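PDB 6NWZ: carbohydrate deacetylase Agd3 from Neosartorya fumigata, which probably removes N-acetyl groups from the exopolysaccharide galactosaminogalactan, a step required for biofilm formation by the fungus. Local coordinates for residues 208-220 / 228-240. Numbering follows the deposited sequence.
Sequences GREQMAFFIGFAT and YLQHAWITWLTRG. With ZN (zinc ion), chain J.
Met212 lies against Trp236, its CB over the face of the six-membered ring, 3.9 Å from the centroid, a CH-pi contact. With CG anti to the backbone N (chi1 173°), the chain runs across the indole. The bend at chi3 brings CE over the same indole near its rim, 3.5 Å from Trp236 CG. The sulfur stands oblique to the five-membered ring, a Met-aromatic contact, and also packs on Trp233, with SD 3.6 Å from Trp233 CB. Past the edge of Trp236 runs the backbone of Glu210.

Trp233 directs its edge at the faces of both Phe214 and Phe218, two offset edge-to-face pairs with planes roughly perpendicular; CZ of Phe218 in turn sits over one face of Phe214. Leu229 packs beside this cluster, its CB 3.8 Å from Phe218 CZ.

At the other end Glu210 divides its carboxylate: OE1 binds zinc at 2.4 Å. Its OE2 forms a salt bridge with Arg239 NH2 at 3.3 Å and another with Arg115, which should favour the charged form. The backbone O of Leu684 is the other protein ligand of the zinc. Arg239 reaches Glu210 from the Schellman motif that ends the helix, and Arg115 also bonds the carbonyl of Trp236, linking the carboxylate's surroundings to that helix end.

Strand 209-214 is paired with strands 115-119 and 198-206, and the 228-237 part of helix 224-237 runs almost antiparallel to it (171°), the segment axes 9.9 Å apart at their closest. This is helix-on-sheet packing within the Agd3 CBM87 region, with a zinc site at one end, formed by Glu210 and the C-terminal Leu684.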
loop_
_atom_site.group_PDB
_atom_site.type_symbol
_atom_site.label_atom_id
_atom_site.label_comp_id
_atom_site.label_asym_id
_atom_site.label_seq_id
_atom_site.Cartn_x
_atom_site.Cartn_y
_atom_site.Cartn_z
ATOM N N GLY A 208 -23.342 -8.526 28.472
ATOM C CA GLY A 208 -21.956 -8.921 28.476
ATOM C C GLY A 208 -21.402 -9.293 27.114
ATOM O O GLY A 208 -20.199 -9.127 26.880
ATOM N N ARG A 209 -22.245 -9.799 26.216
ATOM C CA ARG A 209 -21.798 -10.175 24.881
ATOM C C ARG A 209 -21.679 -8.925 24.018
ATOM O O ARG A 209 -22.663 -8.205 23.824
ATOM C CB ARG A 209 -22.765 -11.176 24.254
ATOM C CG ARG A 209 -22.363 -11.593 22.855
ATOM C CD ARG A 209 -23.083 -12.847 22.422
ATOM N NE ARG A 209 -24.529 -12.666 22.390
ATOM C CZ ARG A 209 -25.200 -12.205 21.340
ATOM N NH1 ARG A 209 -24.558 -11.869 20.227
ATOM N NH2 ARG A 209 -26.516 -12.079 21.407
ATOM N N GLU A 210 -20.480 -8.665 23.505
ATOM C CA GLU A 210 -20.203 -7.453 22.744
ATOM C C GLU A 210 -20.106 -7.786 21.264
ATOM O O GLU A 210 -19.446 -8.758 20.880
ATOM C CB GLU A 210 -18.913 -6.789 23.219
ATOM C CG GLU A 210 -18.822 -6.632 24.721
ATOM C CD GLU A 210 -17.648 -5.777 25.137
ATOM O OE1 GLU A 210 -17.882 -4.685 25.694
ATOM O OE2 GLU A 210 -16.494 -6.188 24.895
ATOM N N GLN A 211 -20.753 -6.968 20.440
ATOM C CA GLN A 211 -20.876 -7.241 19.017
ATOM C C GLN A 211 -20.855 -5.924 18.259
ATOM O O GLN A 211 -21.415 -4.929 18.725
ATOM C CB GLN A 211 -22.171 -8.010 18.725
ATOM C CG GLN A 211 -22.413 -8.333 17.260
ATOM C CD GLN A 211 -23.693 -9.119 17.050
ATOM O OE1 GLN A 211 -23.660 -10.324 16.803
ATOM N NE2 GLN A 211 -24.830 -8.438 17.154
ATOM N N MET A 212 -20.198 -5.920 17.101
ATOM C CA MET A 212 -20.200 -4.777 16.195
ATOM C C MET A 212 -20.824 -5.226 14.879
ATOM O O MET A 212 -20.363 -6.198 14.271
ATOM C CB MET A 212 -18.784 -4.229 15.985
ATOM C CG MET A 212 -18.696 -3.135 14.925
ATOM S SD MET A 212 -17.071 -2.361 14.751
ATOM C CE MET A 212 -16.967 -1.393 16.250
ATOM N N ALA A 213 -21.877 -4.527 14.451
ATOM C CA ALA A 213 -22.672 -4.919 13.293
ATOM C C ALA A 213 -22.684 -3.802 12.261
ATOM O O ALA A 213 -22.976 -2.648 12.592
ATOM C CB ALA A 213 -24.109 -5.269 13.698
ATOM N N PHE A 214 -22.389 -4.154 11.012
ATOM C CA PHE A 214 -22.378 -3.217 9.894
ATOM C C PHE A 214 -23.536 -3.545 8.958
ATOM O O PHE A 214 -23.591 -4.644 8.392
ATOM C CB PHE A 214 -21.050 -3.277 9.139
ATOM C CG PHE A 214 -19.922 -2.543 9.819
ATOM C CD1 PHE A 214 -19.159 -3.164 10.791
ATOM C CD2 PHE A 214 -19.614 -1.236 9.467
ATOM C CE1 PHE A 214 -18.118 -2.496 11.410
ATOM C CE2 PHE A 214 -18.576 -0.562 10.084
ATOM C CZ PHE A 214 -17.826 -1.192 11.056
ATOM N N PHE A 215 -24.453 -2.594 8.791
ATOM C CA PHE A 215 -25.598 -2.738 7.892
ATOM C C PHE A 215 -25.257 -2.354 6.456
ATOM O O PHE A 215 -26.059 -1.716 5.766
ATOM C CB PHE A 215 -26.762 -1.902 8.414
ATOM C CG PHE A 215 -27.142 -2.211 9.835
ATOM C CD1 PHE A 215 -27.248 -3.522 10.269
ATOM C CD2 PHE A 215 -27.382 -1.187 10.739
ATOM C CE1 PHE A 215 -27.595 -3.809 11.582
ATOM C CE2 PHE A 215 -27.728 -1.466 12.053
ATOM C CZ PHE A 215 -27.834 -2.779 12.473
ATOM N N ILE A 216 -24.068 -2.728 5.985
ATOM C CA ILE A 216 -23.622 -2.416 4.634
ATOM C C ILE A 216 -22.702 -3.540 4.178
ATOM O O ILE A 216 -22.023 -4.174 4.991
ATOM C CB ILE A 216 -22.921 -1.036 4.575
ATOM C CG1 ILE A 216 -22.480 -0.705 3.149
ATOM C CG2 ILE A 216 -21.733 -0.978 5.534
ATOM C CD1 ILE A 216 -21.905 0.681 3.006
ATOM N N GLY A 217 -22.707 -3.809 2.874
ATOM C CA GLY A 217 -21.819 -4.820 2.332
ATOM C C GLY A 217 -20.377 -4.346 2.279
ATOM O O GLY A 217 -20.086 -3.151 2.244
ATOM N N PHE A 218 -19.460 -5.311 2.277
ATOM C CA PHE A 218 -18.032 -5.049 2.172
ATOM C C PHE A 218 -17.477 -5.630 0.875
ATOM O O PHE A 218 -17.928 -6.679 0.405
ATOM C CB PHE A 218 -17.281 -5.630 3.371
ATOM C CG PHE A 218 -17.228 -4.708 4.551
ATOM C CD1 PHE A 218 -18.373 -4.402 5.264
ATOM C CD2 PHE A 218 -16.027 -4.153 4.952
ATOM C CE1 PHE A 218 -18.317 -3.553 6.356
ATOM C CE2 PHE A 218 -15.965 -3.305 6.041
ATOM C CZ PHE A 218 -17.110 -3.005 6.744
ATOM N N ALA A 219 -16.492 -4.938 0.295
ATOM C CA ALA A 219 -15.866 -5.368 -0.952
ATOM C C ALA A 219 -14.486 -4.716 -1.009
ATOM O O ALA A 219 -14.257 -3.727 -1.709
ATOM C CB ALA A 219 -16.712 -4.999 -2.169
ATOM N N THR A 220 -13.556 -5.274 -0.232
ATOM C CA THR A 220 -12.203 -4.733 -0.166
ATOM C C THR A 220 -11.454 -4.859 -1.487
ATOM O O THR A 220 -10.398 -4.237 -1.637
ATOM C CB THR A 220 -11.416 -5.427 0.946
ATOM O OG1 THR A 220 -11.283 -6.824 0.641
ATOM C CG2 THR A 220 -12.133 -5.267 2.284
ATOM N N TYR A 228 -11.602 1.588 4.120
ATOM C CA TYR A 228 -11.624 2.587 5.184
ATOM C C TYR A 228 -12.350 2.063 6.416
ATOM O O TYR A 228 -11.865 2.209 7.543
ATOM C CB TYR A 228 -12.292 3.868 4.685
ATOM C CG TYR A 228 -12.543 4.914 5.754
ATOM C CD1 TYR A 228 -11.488 5.579 6.361
ATOM C CD2 TYR A 228 -13.838 5.258 6.137
ATOM C CE1 TYR A 228 -11.706 6.544 7.325
ATOM C CE2 TYR A 228 -14.066 6.228 7.106
ATOM C CZ TYR A 228 -12.992 6.867 7.696
ATOM O OH TYR A 228 -13.185 7.836 8.661
ATOM N N LEU A 229 -13.518 1.452 6.211
ATOM C CA LEU A 229 -14.333 1.008 7.334
ATOM C C LEU A 229 -13.656 -0.105 8.120
ATOM O O LEU A 229 -13.834 -0.193 9.340
ATOM C CB LEU A 229 -15.700 0.542 6.834
ATOM C CG LEU A 229 -16.573 1.574 6.115
ATOM C CD1 LEU A 229 -17.874 0.936 5.668
ATOM C CD2 LEU A 229 -16.850 2.779 7.004
ATOM N N GLN A 230 -12.874 -0.954 7.450
ATOM C CA GLN A 230 -12.386 -2.169 8.096
ATOM C C GLN A 230 -11.488 -1.860 9.285
ATOM O O GLN A 230 -11.365 -2.685 10.198
ATOM C CB GLN A 230 -11.648 -3.040 7.085
ATOM C CG GLN A 230 -10.411 -2.393 6.505
ATOM C CD GLN A 230 -9.729 -3.276 5.484
ATOM O OE1 GLN A 230 -10.098 -4.439 5.307
ATOM N NE2 GLN A 230 -8.730 -2.727 4.801
ATOM N N HIS A 231 -10.866 -0.680 9.304
ATOM C CA HIS A 231 -10.001 -0.317 10.419
ATOM C C HIS A 231 -10.785 -0.085 11.703
ATOM O O HIS A 231 -10.208 -0.155 12.795
ATOM C CB HIS A 231 -9.184 0.920 10.053
ATOM C CG HIS A 231 -8.321 0.726 8.847
ATOM N ND1 HIS A 231 -7.184 -0.053 8.867
ATOM C CD2 HIS A 231 -8.437 1.193 7.582
ATOM C CE1 HIS A 231 -6.631 -0.049 7.667
ATOM N NE2 HIS A 231 -7.371 0.700 6.869
ATOM N N ALA A 232 -12.086 0.177 11.602
ATOM C CA ALA A 232 -12.897 0.311 12.804
ATOM C C ALA A 232 -13.117 -1.043 13.469
ATOM O O ALA A 232 -12.850 -1.207 14.664
ATOM C CB ALA A 232 -14.228 0.979 12.465
ATOM N N TRP A 233 -13.587 -2.038 12.707
ATOM C CA TRP A 233 -13.923 -3.310 13.339
ATOM C C TRP A 233 -12.685 -4.128 13.683
ATOM O O TRP A 233 -12.721 -4.910 14.638
ATOM C CB TRP A 233 -14.897 -4.120 12.467
ATOM C CG TRP A 233 -14.379 -4.673 11.160
ATOM C CD1 TRP A 233 -14.609 -4.167 9.913
ATOM C CD2 TRP A 233 -13.594 -5.864 10.969
ATOM N NE1 TRP A 233 -14.000 -4.953 8.962
ATOM C CE2 TRP A 233 -13.371 -5.999 9.583
ATOM C CE3 TRP A 233 -13.048 -6.818 11.835
ATOM C CZ2 TRP A 233 -12.626 -7.049 9.043
ATOM C CZ3 TRP A 233 -12.306 -7.860 11.296
ATOM C CH2 TRP A 233 -12.104 -7.967 9.914
ATOM N N ILE A 234 -11.583 -3.952 12.951
ATOM C CA ILE A 234 -10.346 -4.644 13.308
ATOM C C ILE A 234 -9.798 -4.109 14.626
ATOM O O ILE A 234 -9.436 -4.878 15.524
ATOM C CB ILE A 234 -9.310 -4.524 12.179
ATOM C CG1 ILE A 234 -9.781 -5.288 10.941
ATOM C CG2 ILE A 234 -7.953 -5.035 12.650
ATOM C CD1 ILE A 234 -8.845 -5.173 9.766
ATOM N N THR A 235 -9.724 -2.780 14.760
ATOM C CA THR A 235 -9.218 -2.187 15.995
ATOM C C THR A 235 -10.121 -2.518 17.176
ATOM O O THR A 235 -9.639 -2.770 18.287
ATOM C CB THR A 235 -9.087 -0.671 15.847
ATOM O OG1 THR A 235 -8.346 -0.356 14.663
ATOM C CG2 THR A 235 -8.373 -0.086 17.052
ATOM N N TRP A 236 -11.436 -2.513 16.956
ATOM C CA TRP A 236 -12.365 -2.834 18.035
ATOM C C TRP A 236 -12.307 -4.314 18.391
ATOM O O TRP A 236 -12.333 -4.674 19.574
ATOM C CB TRP A 236 -13.786 -2.431 17.637
ATOM C CG TRP A 236 -14.814 -2.732 18.684
ATOM C CD1 TRP A 236 -15.135 -1.959 19.761
ATOM C CD2 TRP A 236 -15.664 -3.886 18.752
ATOM N NE1 TRP A 236 -16.128 -2.559 20.498
ATOM C CE2 TRP A 236 -16.469 -3.745 19.900
ATOM C CE3 TRP A 236 -15.819 -5.026 17.958
ATOM C CZ2 TRP A 236 -17.414 -4.698 20.274
ATOM C CZ3 TRP A 236 -16.761 -5.972 18.330
ATOM C CH2 TRP A 236 -17.545 -5.801 19.479
ATOM N N LEU A 237 -12.228 -5.188 17.381
ATOM C CA LEU A 237 -12.212 -6.623 17.650
ATOM C C LEU A 237 -10.983 -7.033 18.447
ATOM O O LEU A 237 -11.057 -7.951 19.267
ATOM C CB LEU A 237 -12.265 -7.408 16.341
ATOM C CG LEU A 237 -12.395 -8.921 16.446
ATOM C CD1 LEU A 237 -13.706 -9.273 17.122
ATOM C CD2 LEU A 237 -12.320 -9.537 15.062
ATOM N N THR A 238 -9.850 -6.376 18.219
ATOM C CA THR A 238 -8.608 -6.717 18.894
ATOM C C THR A 238 -8.337 -5.847 20.113
ATOM O O THR A 238 -7.307 -6.033 20.768
ATOM C CB THR A 238 -7.426 -6.607 17.923
ATOM O OG1 THR A 238 -7.263 -5.243 17.524
ATOM C CG2 THR A 238 -7.654 -7.467 16.690
ATOM N N ARG A 239 -9.226 -4.903 20.427
ATOM C CA ARG A 239 -9.015 -3.905 21.475
ATOM C C ARG A 239 -7.712 -3.128 21.288
ATOM O O ARG A 239 -7.149 -2.612 22.258
ATOM C CB ARG A 239 -9.048 -4.544 22.871
ATOM C CG ARG A 239 -10.408 -5.087 23.278
ATOM C CD ARG A 239 -10.344 -5.783 24.625
ATOM N NE ARG A 239 -11.671 -6.102 25.139
ATOM C CZ ARG A 239 -12.320 -7.230 24.872
ATOM N NH1 ARG A 239 -11.764 -8.145 24.089
ATOM N NH2 ARG A 239 -13.523 -7.443 25.384
ATOM N N GLY A 240 -7.219 -3.024 20.053
ATOM C CA GLY A 240 -5.955 -2.369 19.787
ATOM C C GLY A 240 -4.719 -3.167 20.143
ATOM O O GLY A 240 -3.611 -2.620 20.096
HETATM ZN ZN ZN J . -16.367 -4.552 27.527
#